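Local atomic coordinates of VgrG protein (Vibrio cholerae, PDB entry 4DTH), a protein that carries an actin cross-linking toxin domain that binds ATP and magnesium and probably uses them to join G-actin monomers covalently. Residues A198-K203 against F228-S233; W275-R280 against I348-R353; T281-I286 against G326-H331. All coordinates share one frame; numbering follows the deposited sequence.

Contact 1 of 3, residues A198-K203 against F228-S233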
loop_
_atom_site.group_PDB
_atom_site.type_symbol
_atom_site.label_atom_id
_atom_site.label_comp_id
_atom_site.label_asym_id
_atom_site.label_seq_id
_atom_site.Cartn_x
_atom_site.Cartn_y
_atom_site.Cartn_z
ATOM N N ALA A 198 -7.314 5.344 13.752
ATOM C CA ALA A 198 -6.301 6.173 13.079
ATOM C C ALA A 198 -6.368 7.586 13.687
ATOM O O ALA A 198 -7.474 8.091 13.909
ATOM C CB ALA A 198 -6.564 6.233 11.582
ATOM N N PRO A 199 -5.216 8.187 14.066
ATOM C CA PRO A 199 -5.260 9.507 14.739
ATOM C C PRO A 199 -5.948 10.605 13.939
ATOM O O PRO A 199 -6.586 11.484 14.522
ATOM C CB PRO A 199 -3.787 9.839 14.987
ATOM C CG PRO A 199 -3.068 8.551 14.888
ATOM C CD PRO A 199 -3.831 7.698 13.924
ATOM N N TRP A 200 -5.842 10.533 12.600
ATOM C CA TRP A 200 -6.454 11.515 11.706
ATOM C C TRP A 200 -7.969 11.403 11.621
ATOM O O TRP A 200 -8.612 12.365 11.212
ATOM C CB TRP A 200 -5.827 11.449 10.307
ATOM C CG TRP A 200 -5.871 10.094 9.662
ATOM C CD1 TRP A 200 -4.864 9.174 9.622
ATOM C CD2 TRP A 200 -6.974 9.517 8.948
ATOM N NE1 TRP A 200 -5.271 8.056 8.933
ATOM C CE2 TRP A 200 -6.566 8.234 8.515
ATOM C CE3 TRP A 200 -8.273 9.956 8.631
ATOM C CZ2 TRP A 200 -7.414 7.383 7.791
ATOM C CZ3 TRP A 200 -9.110 9.113 7.917
ATOM C CH2 TRP A 200 -8.683 7.841 7.509
ATOM N N TYR A 201 -8.539 10.225 11.945
ATOM C CA TYR A 201 -9.987 10.047 11.863
ATOM C C TYR A 201 -10.697 10.690 13.042
ATOM O O TYR A 201 -10.432 10.334 14.193
ATOM C CB TYR A 201 -10.388 8.571 11.711
ATOM C CG TYR A 201 -11.885 8.377 11.594
ATOM C CD1 TYR A 201 -12.589 8.861 10.491
ATOM C CD2 TYR A 201 -12.603 7.728 12.592
ATOM C CE1 TYR A 201 -13.969 8.686 10.380
ATOM C CE2 TYR A 201 -13.979 7.533 12.484
ATOM C CZ TYR A 201 -14.658 8.016 11.378
ATOM O OH TYR A 201 -16.016 7.849 11.292
ATOM N N GLN A 202 -11.605 11.627 12.747
ATOM C CA GLN A 202 -12.345 12.364 13.774
ATOM C C GLN A 202 -13.783 11.899 13.853
ATOM O O GLN A 202 -14.660 12.417 13.155
ATOM C CB GLN A 202 -12.231 13.876 13.542
ATOM C CG GLN A 202 -10.782 14.341 13.449
ATOM C CD GLN A 202 -10.683 15.841 13.418
ATOM O OE1 GLN A 202 -11.231 16.533 14.275
ATOM N NE2 GLN A 202 -9.944 16.371 12.456
ATOM N N LYS A 203 -14.026 10.889 14.693
ATOM C CA LYS A 203 -15.360 10.328 14.842
ATOM C C LYS A 203 -16.440 11.342 15.275
ATOM O O LYS A 203 -17.607 11.165 14.920
ATOM C CB LYS A 203 -15.326 9.104 15.739
ATOM C CG LYS A 203 -16.620 8.330 15.710
ATOM C CD LYS A 203 -16.375 6.853 15.447
ATOM C CE LYS A 203 -17.548 6.027 15.911
ATOM N NZ LYS A 203 -17.811 6.145 17.366
ATOM N N PHE A 228 -19.216 11.837 5.348
ATOM C CA PHE A 228 -18.765 13.176 5.729
ATOM C C PHE A 228 -17.600 13.101 6.707
ATOM O O PHE A 228 -16.610 13.784 6.492
ATOM C CB PHE A 228 -19.916 13.992 6.339
ATOM C CG PHE A 228 -19.490 15.330 6.899
ATOM C CD1 PHE A 228 -19.400 16.449 6.077
ATOM C CD2 PHE A 228 -19.215 15.480 8.253
ATOM C CE1 PHE A 228 -19.048 17.696 6.604
ATOM C CE2 PHE A 228 -18.876 16.735 8.780
ATOM C CZ PHE A 228 -18.780 17.824 7.945
ATOM N N ALA A 229 -17.712 12.285 7.778
ATOM C CA ALA A 229 -16.626 12.173 8.758
ATOM C C ALA A 229 -15.335 11.637 8.134
ATOM O O ALA A 229 -14.257 12.151 8.439
ATOM C CB ALA A 229 -17.043 11.299 9.918
ATOM N N TYR A 230 -15.450 10.636 7.249
ATOM C CA TYR A 230 -14.307 10.026 6.573
ATOM C C TYR A 230 -13.601 11.053 5.679
ATOM O O TYR A 230 -12.396 11.282 5.845
ATOM C CB TYR A 230 -14.771 8.798 5.760
ATOM C CG TYR A 230 -13.655 8.136 4.977
ATOM C CD1 TYR A 230 -12.686 7.367 5.620
ATOM C CD2 TYR A 230 -13.540 8.315 3.603
ATOM C CE1 TYR A 230 -11.646 6.774 4.909
ATOM C CE2 TYR A 230 -12.513 7.712 2.878
ATOM C CZ TYR A 230 -11.566 6.945 3.537
ATOM O OH TYR A 230 -10.542 6.376 2.828
ATOM N N LEU A 231 -14.349 11.671 4.739
ATOM C CA LEU A 231 -13.787 12.658 3.811
ATOM C C LEU A 231 -13.266 13.889 4.532
ATOM O O LEU A 231 -12.144 14.308 4.255
ATOM C CB LEU A 231 -14.808 13.065 2.738
ATOM C CG LEU A 231 -15.088 12.033 1.650
ATOM C CD1 LEU A 231 -16.138 12.553 0.679
ATOM C CD2 LEU A 231 -13.792 11.651 0.886
ATOM N N THR A 232 -14.048 14.456 5.475
ATOM C CA THR A 232 -13.587 15.634 6.216
ATOM C C THR A 232 -12.292 15.324 6.967
ATOM O O THR A 232 -11.379 16.137 6.922
ATOM C CB THR A 232 -14.679 16.219 7.122
ATOM O OG1 THR A 232 -15.849 16.484 6.345
ATOM C CG2 THR A 232 -14.233 17.504 7.790
ATOM N N SER A 233 -12.196 14.142 7.616
ATOM C CA SER A 233 -10.977 13.755 8.339
ATOM C C SER A 233 -9.767 13.726 7.397
ATOM O O SER A 233 -8.715 14.252 7.747
ATOM C CB SER A 233 -11.156 12.409 9.036
ATOM O OG SER A 233 -12.139 12.525 10.060
HETATM O O HOH W 1 -8.291 14.863 10.458
#

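Contact 2 of 3, residues W275-R280 against I348-R353. With ATP (adenosine-5'-triphosphate), chain B; SO4 (sulfate ion), chain F.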
loop_
_atom_site.group_PDB
_atom_site.type_symbol
_atom_site.label_atom_id
_atom_site.label_comp_id
_atom_site.label_asym_id
_atom_site.label_seq_id
_atom_site.Cartn_x
_atom_site.Cartn_y
_atom_site.Cartn_z
ATOM N N TRP A 275 0.693 9.773 8.375
ATOM C CA TRP A 275 -0.694 9.299 8.369
ATOM C C TRP A 275 -0.859 8.124 9.355
ATOM O O TRP A 275 -1.935 7.974 9.937
ATOM C CB TRP A 275 -1.115 8.816 6.970
ATOM C CG TRP A 275 -1.433 9.922 6.013
ATOM C CD1 TRP A 275 -0.576 10.522 5.140
ATOM C CD2 TRP A 275 -2.718 10.521 5.793
ATOM N NE1 TRP A 275 -1.247 11.449 4.380
ATOM C CE2 TRP A 275 -2.553 11.505 4.792
ATOM C CE3 TRP A 275 -3.985 10.363 6.387
ATOM C CZ2 TRP A 275 -3.604 12.325 4.364
ATOM C CZ3 TRP A 275 -5.035 11.158 5.942
ATOM C CH2 TRP A 275 -4.842 12.126 4.943
ATOM N N GLU A 276 0.199 7.274 9.496
ATOM C CA GLU A 276 0.276 6.036 10.315
ATOM C C GLU A 276 -0.541 4.923 9.646
ATOM O O GLU A 276 0.000 3.874 9.294
ATOM C CB GLU A 276 -0.149 6.255 11.778
ATOM C CG GLU A 276 0.760 7.223 12.525
ATOM C CD GLU A 276 0.404 7.442 13.982
ATOM O OE1 GLU A 276 0.750 8.521 14.510
ATOM O OE2 GLU A 276 -0.225 6.548 14.594
ATOM N N ILE A 277 -1.841 5.168 9.473
ATOM C CA ILE A 277 -2.775 4.324 8.742
ATOM C C ILE A 277 -3.062 5.175 7.500
ATOM O O ILE A 277 -3.790 6.174 7.560
ATOM C CB ILE A 277 -4.036 3.958 9.567
ATOM C CG1 ILE A 277 -3.632 3.139 10.818
ATOM C CG2 ILE A 277 -5.033 3.180 8.698
ATOM C CD1 ILE A 277 -4.734 2.911 11.884
ATOM N N LEU A 278 -2.416 4.812 6.399
ATOM C CA LEU A 278 -2.465 5.582 5.163
ATOM C C LEU A 278 -3.615 5.198 4.225
ATOM O O LEU A 278 -3.623 4.079 3.712
ATOM C CB LEU A 278 -1.109 5.436 4.429
ATOM C CG LEU A 278 -0.954 6.113 3.064
ATOM C CD1 LEU A 278 -0.929 7.633 3.193
ATOM C CD2 LEU A 278 0.311 5.613 2.353
ATOM N N PRO A 279 -4.563 6.121 3.934
ATOM C CA PRO A 279 -5.603 5.805 2.937
ATOM C C PRO A 279 -4.957 5.475 1.582
ATOM O O PRO A 279 -4.026 6.172 1.151
ATOM C CB PRO A 279 -6.417 7.100 2.864
ATOM C CG PRO A 279 -6.181 7.765 4.217
ATOM C CD PRO A 279 -4.720 7.493 4.452
ATOM N N ARG A 280 -5.384 4.367 0.963
ATOM C CA ARG A 280 -4.821 3.912 -0.307
ATOM C C ARG A 280 -5.809 4.011 -1.451
ATOM O O ARG A 280 -5.475 3.626 -2.572
ATOM C CB ARG A 280 -4.299 2.458 -0.189
ATOM C CG ARG A 280 -3.058 2.304 0.687
ATOM C CD ARG A 280 -1.754 2.765 0.041
ATOM N NE ARG A 280 -1.439 2.041 -1.194
ATOM C CZ ARG A 280 -1.547 2.562 -2.412
ATOM N NH1 ARG A 280 -1.965 3.810 -2.574
ATOM N NH2 ARG A 280 -1.232 1.842 -3.476
ATOM N N ILE A 348 -12.506 0.238 0.362
ATOM C CA ILE A 348 -11.491 1.274 0.576
ATOM C C ILE A 348 -10.357 0.658 1.359
ATOM O O ILE A 348 -10.592 -0.123 2.286
ATOM C CB ILE A 348 -12.043 2.606 1.166
ATOM C CG1 ILE A 348 -12.825 2.368 2.488
ATOM C CG2 ILE A 348 -12.876 3.344 0.090
ATOM C CD1 ILE A 348 -13.340 3.679 3.218
ATOM N N LEU A 349 -9.121 0.952 0.940
ATOM C CA LEU A 349 -7.924 0.322 1.486
ATOM C C LEU A 349 -7.042 1.211 2.314
ATOM O O LEU A 349 -6.968 2.408 2.071
ATOM C CB LEU A 349 -7.124 -0.308 0.342
ATOM C CG LEU A 349 -7.577 -1.721 -0.059
ATOM C CD1 LEU A 349 -8.941 -1.717 -0.782
ATOM C CD2 LEU A 349 -6.568 -2.342 -0.923
ATOM N N PHE A 350 -6.340 0.607 3.295
ATOM C CA PHE A 350 -5.488 1.362 4.209
ATOM C C PHE A 350 -4.203 0.644 4.481
ATOM O O PHE A 350 -4.214 -0.546 4.797
ATOM C CB PHE A 350 -6.230 1.634 5.532
ATOM C CG PHE A 350 -7.532 2.364 5.328
ATOM C CD1 PHE A 350 -7.566 3.756 5.281
ATOM C CD2 PHE A 350 -8.715 1.664 5.112
ATOM C CE1 PHE A 350 -8.759 4.432 5.024
ATOM C CE2 PHE A 350 -9.912 2.341 4.861
ATOM C CZ PHE A 350 -9.924 3.719 4.808
ATOM N N GLU A 351 -3.090 1.381 4.391
ATOM C CA GLU A 351 -1.769 0.822 4.624
ATOM C C GLU A 351 -1.274 1.159 6.024
ATOM O O GLU A 351 -1.163 2.339 6.384
ATOM C CB GLU A 351 -0.793 1.356 3.556
ATOM C CG GLU A 351 0.639 0.882 3.727
ATOM C CD GLU A 351 1.619 1.465 2.727
ATOM O OE1 GLU A 351 1.239 1.647 1.550
ATOM O OE2 GLU A 351 2.793 1.669 3.106
ATOM N N PHE A 352 -0.943 0.122 6.800
ATOM C CA PHE A 352 -0.358 0.279 8.131
ATOM C C PHE A 352 1.145 0.414 7.899
ATOM O O PHE A 352 1.809 -0.571 7.559
ATOM C CB PHE A 352 -0.692 -0.931 9.019
ATOM C CG PHE A 352 -2.143 -0.954 9.437
ATOM C CD1 PHE A 352 -3.125 -1.438 8.577
ATOM C CD2 PHE A 352 -2.530 -0.476 10.685
ATOM C CE1 PHE A 352 -4.472 -1.447 8.961
ATOM C CE2 PHE A 352 -3.876 -0.505 11.075
ATOM C CZ PHE A 352 -4.836 -0.972 10.204
ATOM N N ARG A 353 1.665 1.644 8.026
ATOM C CA ARG A 353 3.083 1.978 7.798
ATOM C C ARG A 353 4.012 1.167 8.696
ATOM O O ARG A 353 5.086 0.747 8.269
ATOM C CB ARG A 353 3.318 3.489 7.909
ATOM C CG ARG A 353 2.520 4.299 6.857
ATOM C CD ARG A 353 3.016 4.073 5.425
ATOM N NE ARG A 353 4.349 4.654 5.223
ATOM C CZ ARG A 353 5.102 4.479 4.142
ATOM N NH1 ARG A 353 4.671 3.721 3.138
ATOM N NH2 ARG A 353 6.286 5.073 4.048
HETATM P PG ATP B . 2.473 2.722 -3.092
HETATM O O1G ATP B . 2.229 2.835 -1.621
HETATM O O2G ATP B . 1.525 3.594 -3.866
HETATM O O3G ATP B . 3.878 3.101 -3.465
HETATM P PB ATP B . 2.223 0.358 -4.721
HETATM O O1B ATP B . 1.571 1.091 -5.826
HETATM O O2B ATP B . 3.647 0.057 -5.118
HETATM O O3B ATP B . 2.214 1.191 -3.484
HETATM P PA ATP B . -0.007 -1.351 -4.377
HETATM O O1A ATP B . -0.803 -0.135 -4.649
HETATM O O2A ATP B . -0.322 -2.367 -5.478
HETATM O O3A ATP B . 1.443 -1.011 -4.426
HETATM O "O5'" ATP B . -0.406 -1.913 -2.928
HETATM C "C5'" ATP B . 0.072 -3.231 -2.610
HETATM C "C4'" ATP B . -0.469 -3.735 -1.298
HETATM O "O4'" ATP B . -1.926 -3.696 -1.311
HETATM C "C3'" ATP B . -0.108 -5.193 -1.008
HETATM O "O3'" ATP B . 0.094 -5.438 0.382
HETATM C "C2'" ATP B . -1.328 -5.930 -1.542
HETATM O "O2'" ATP B . -1.451 -7.262 -1.072
HETATM C "C1'" ATP B . -2.414 -5.001 -1.038
HETATM N N9 ATP B . -3.742 -5.163 -1.637
HETATM C C8 ATP B . -4.071 -5.060 -2.961
HETATM N N7 ATP B . -5.348 -5.244 -3.200
HETATM C C5 ATP B . -5.894 -5.487 -1.947
HETATM C C6 ATP B . -7.208 -5.745 -1.507
HETATM N N6 ATP B . -8.271 -5.806 -2.320
HETATM N N1 ATP B . -7.402 -5.922 -0.180
HETATM C C2 ATP B . -6.354 -5.845 0.644
HETATM N N3 ATP B . -5.078 -5.607 0.350
HETATM C C4 ATP B . -4.905 -5.439 -0.973
HETATM S S SO4 F . 7.487 4.182 0.610
HETATM O O1 SO4 F . 8.577 3.477 -0.073
HETATM O O2 SO4 F . 7.948 4.654 1.892
HETATM O O3 SO4 F . 7.048 5.281 -0.231
HETATM O O4 SO4 F . 6.361 3.266 0.802
HETATM O O HOH W 2 -0.416 -0.515 0.273
#

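Contact 3 of 3, residues T281-I286 against G326-H331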
loop_
_atom_site.group_PDB
_atom_site.type_symbol
_atom_site.label_atom_id
_atom_site.label_comp_id
_atom_site.label_asym_id
_atom_site.label_seq_id
_atom_site.Cartn_x
_atom_site.Cartn_y
_atom_site.Cartn_z
ATOM N N THR A 281 -7.026 4.498 -1.179
ATOM C CA THR A 281 -8.059 4.595 -2.209
ATOM C C THR A 281 -8.367 6.056 -2.435
ATOM O O THR A 281 -8.419 6.839 -1.481
ATOM C CB THR A 281 -9.298 3.765 -1.804
ATOM O OG1 THR A 281 -8.908 2.406 -1.605
ATOM C CG2 THR A 281 -10.443 3.823 -2.846
ATOM N N LYS A 282 -8.569 6.420 -3.711
ATOM C CA LYS A 282 -8.925 7.776 -4.133
ATOM C C LYS A 282 -10.164 8.250 -3.348
ATOM O O LYS A 282 -11.217 7.611 -3.440
ATOM C CB LYS A 282 -9.196 7.786 -5.653
ATOM C CG LYS A 282 -9.575 9.144 -6.253
ATOM C CD LYS A 282 -9.966 9.016 -7.746
ATOM C CE LYS A 282 -8.792 8.734 -8.668
ATOM N NZ LYS A 282 -9.213 8.700 -10.093
ATOM N N PRO A 283 -10.040 9.338 -2.543
ATOM C CA PRO A 283 -11.181 9.794 -1.735
ATOM C C PRO A 283 -12.486 10.020 -2.497
ATOM O O PRO A 283 -13.545 9.636 -2.002
ATOM C CB PRO A 283 -10.652 11.086 -1.096
ATOM C CG PRO A 283 -9.204 10.827 -0.945
ATOM C CD PRO A 283 -8.838 10.148 -2.252
ATOM N N SER A 284 -12.411 10.589 -3.717
ATOM C CA SER A 284 -13.607 10.886 -4.518
ATOM C C SER A 284 -14.470 9.656 -4.871
ATOM O O SER A 284 -15.661 9.825 -5.133
ATOM C CB SER A 284 -13.240 11.689 -5.762
ATOM O OG SER A 284 -12.512 10.900 -6.683
ATOM N N LYS A 285 -13.901 8.430 -4.808
ATOM C CA LYS A 285 -14.647 7.192 -5.095
ATOM C C LYS A 285 -15.791 6.960 -4.101
ATOM O O LYS A 285 -16.846 6.451 -4.497
ATOM C CB LYS A 285 -13.718 5.967 -5.118
ATOM C CG LYS A 285 -12.720 5.913 -6.293
ATOM C CD LYS A 285 -13.343 5.583 -7.663
ATOM C CE LYS A 285 -13.762 4.139 -7.829
ATOM N NZ LYS A 285 -14.317 3.882 -9.182
ATOM N N ILE A 286 -15.597 7.341 -2.821
ATOM C CA ILE A 286 -16.610 7.143 -1.774
ATOM C C ILE A 286 -17.963 7.826 -2.032
ATOM O O ILE A 286 -18.986 7.311 -1.583
ATOM C CB ILE A 286 -16.060 7.331 -0.336
ATOM C CG1 ILE A 286 -16.864 6.472 0.684
ATOM C CG2 ILE A 286 -16.009 8.818 0.053
ATOM C CD1 ILE A 286 -16.338 6.428 2.094
ATOM N N GLY A 326 -8.014 13.734 -6.883
ATOM C CA GLY A 326 -6.655 13.698 -6.352
ATOM C C GLY A 326 -6.459 12.547 -5.388
ATOM O O GLY A 326 -7.398 12.144 -4.699
ATOM N N GLU A 327 -5.253 11.989 -5.368
ATOM C CA GLU A 327 -4.919 10.857 -4.508
ATOM C C GLU A 327 -4.213 11.334 -3.239
ATOM O O GLU A 327 -3.501 12.341 -3.266
ATOM C CB GLU A 327 -4.026 9.876 -5.270
ATOM C CG GLU A 327 -4.687 9.268 -6.500
ATOM C CD GLU A 327 -5.532 8.030 -6.268
ATOM O OE1 GLU A 327 -5.813 7.695 -5.094
ATOM O OE2 GLU A 327 -5.931 7.401 -7.271
ATOM N N VAL A 328 -4.392 10.589 -2.128
ATOM C CA VAL A 328 -3.748 10.902 -0.847
ATOM C C VAL A 328 -2.224 10.799 -0.972
ATOM O O VAL A 328 -1.519 11.703 -0.512
ATOM C CB VAL A 328 -4.314 10.019 0.307
ATOM C CG1 VAL A 328 -3.449 10.103 1.567
ATOM C CG2 VAL A 328 -5.757 10.409 0.624
ATOM N N ALA A 329 -1.724 9.716 -1.609
ATOM C CA ALA A 329 -0.286 9.484 -1.754
ATOM C C ALA A 329 0.024 8.637 -2.984
ATOM O O ALA A 329 0.440 7.485 -2.874
ATOM C CB ALA A 329 0.269 8.824 -0.483
ATOM N N GLY A 330 -0.163 9.231 -4.156
ATOM C CA GLY A 330 0.117 8.543 -5.416
ATOM C C GLY A 330 -0.947 7.541 -5.817
ATOM O O GLY A 330 -2.015 7.472 -5.186
ATOM N N HIS A 331 -0.661 6.759 -6.883
ATOM C CA HIS A 331 -1.605 5.786 -7.429
ATOM C C HIS A 331 -2.333 4.965 -6.358
ATOM O O HIS A 331 -1.694 4.335 -5.527
ATOM C CB HIS A 331 -0.967 4.915 -8.521
ATOM C CG HIS A 331 -1.942 3.993 -9.181
ATOM N ND1 HIS A 331 -3.060 4.471 -9.849
ATOM C CD2 HIS A 331 -1.921 2.645 -9.271
ATOM C CE1 HIS A 331 -3.693 3.399 -10.291
ATOM N NE2 HIS A 331 -3.040 2.278 -9.973
HETATM O O HOH W 3 -10.140 12.282 -4.567
#

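Contact 1 of 3, residues A198-K203 against F228-S233
Trp200 presents the edge of its indole, not a face, to the helix of residues 228-233: Ser233 CB lies near the ring plane, 3.8 Å from Trp200 CE3. Further round the same rim, Trp200 CH2 comes within 4.1 Å of Tyr230 CE1, and the two side chains cross obliquely. A chi1 of 55° puts Trp200 CG between the backbone N and the carbonyl carbon; one face of the indole is covered near its rim by the CB atoms of Ala198 and Tyr201. The phenol of Tyr201 reaches back to the preceding helical turn, its OH 3.9 Å from Ala229 CB, while the backbone N of Tyr230 stands at the edge of the ring.

Ser233 supplies the polar link. Its OG accepts the N-H of Gln202 at 2.9 Å in a nearly straight bond (170°). The same OG donates to Ala229 O at 2.7 Å, a carbonyl that Ser233 N approaches from the opposite face of its plane. A water extends the link, donating to Trp200 O and Ser233 O and accepting from Gln202 NE2. The indole N-H is taken by Ile277 O.

A helix-to-helix connection, opened by a type I turn from Ala198 to Tyr201, is thus fastened onto helix 221-245 by aromatic edges and a serine hydroxyl that bridges the loop to its own helical backbone.

Contact 2 of 3, residues W275-R280 against I348-R353
Glu351 O is gripped by two groups of the facing strand: Leu278 N donates to it at 2.8 Å, and the CA-H of Ile277 makes a weaker contact. Leu278 O answers in the same way, taking Glu351 N at 2.8 Å together with a CA-H contact from Phe350. Bonds from Arg280 N to Leu349 O and from Arg353 N to Glu276 O extend the ladder at both ends, although the short strands run at 145° to each other.

The sheet has two unlike faces. On one, Ile277 and Phe352 run alongside each other in the same direction, with Ile277 CD1 3.6 Å from Phe352 CE2. Ile277 CG2 sits over the face of that ring and also meets Phe350 CB at 3.7 Å, while the Phe350 ring leans on Pro279.

The other face carries Leu278 beside Glu351, whose carboxylate gathers the charged groups. Glu351 CG is anti to the backbone N (chi1 178°), and the chain runs on extended. Arg353 NH1 meets Glu351 OE2 on its syn side at 2.8 Å, and the Arg353 guanidinium also clasps a sulfate ion, probably from the crystallisation liquor. Arg280 crosses Glu351 with the guanidinium and carboxylate planes 86° apart; the ion pair between Arg280 NE and Glu351 OE1 is long, 3.9 Å, and a water bridges the two atoms. ATP O2G lies over the Arg280 guanidinium, whose NH1 is held by His331 O.

Leu349 CD2 touches the adenine, 3.4 Å from ATP C5. Glu351 shares a magnesium site with Glu28 and Gln174, which makes this antiparallel pair one wall of the ATP-magnesium site.

Contact 3 of 3, residues T281-I286 against G326-H331
Pro283 and Val328 form the close apolar part of this contact, Pro283 CG lying 3.8 Å from Val328 CG2, the two side chains slanting past each other. Pro283 also sets its CD against the backbone of the other loop, 3.5 Å from Gly326 O. Beside this small core, Glu327 is laid across Lys282 at about a right angle. The Glu327 chain bends at chi2 (-86°), and its carboxylate meets the backbone and the root of the lysine: Glu327 OE1 is 3.3 Å from Lys282 CA. The N-H of Lys282 is badly angled for that oxygen and bonds to Asn334 OD1; the side chain of the same asparagine donates to Glu327 OE2. One asparagine therefore ties both partners together.

The partly exposed side is looser. The lysine chain passes the carboxylate with CE 3.5 Å from Glu327 OE2, but Lys282 NZ remains 4.5 Å from OE2, beyond a salt bridge, leaving at most a general attraction between opposite charges. Water stands in for a direct backbone bond here, accepting from Ser284 N at 3.0 Å and donating to Gly326 O at 2.7 Å. It joins the two loops where their main chains do not meet.

Around the contact the helices close in. Phe322 of helix 312-323 packs on both Pro283 and Val328, Leu231 of helix 221-245 touches Pro283, and Trp275 touches Val328. Val328 also rests on Leu278 and Pro279, so the paired loops fill the junction between these helices and strand 277-279.

In the fold
Along the chain contact 1 is complete before contact 2 begins, whereas both segments of contact 3 fall between the two strands that contact 2 pairs. The centres lie close together: about 13 Å from contact 1 to contact 2, 11 Å from contact 2 to contact 3, and 15 Å from contact 1 to contact 3. Hydrogen bonds link contact 2 to each of the others, while contacts 1 and 3 meet by packing of Leu231 on Pro283 and Ile286. Contact 2 contributes Arg280, Leu349 and Glu351 to the ATP pocket, Glu351 also to a magnesium site; contact 3 brings His331 to the pocket, and contact 1 links strand 277-279 to helix 221-245, so the nucleotide site is continuous with the helical part of the actin cross-linking domain.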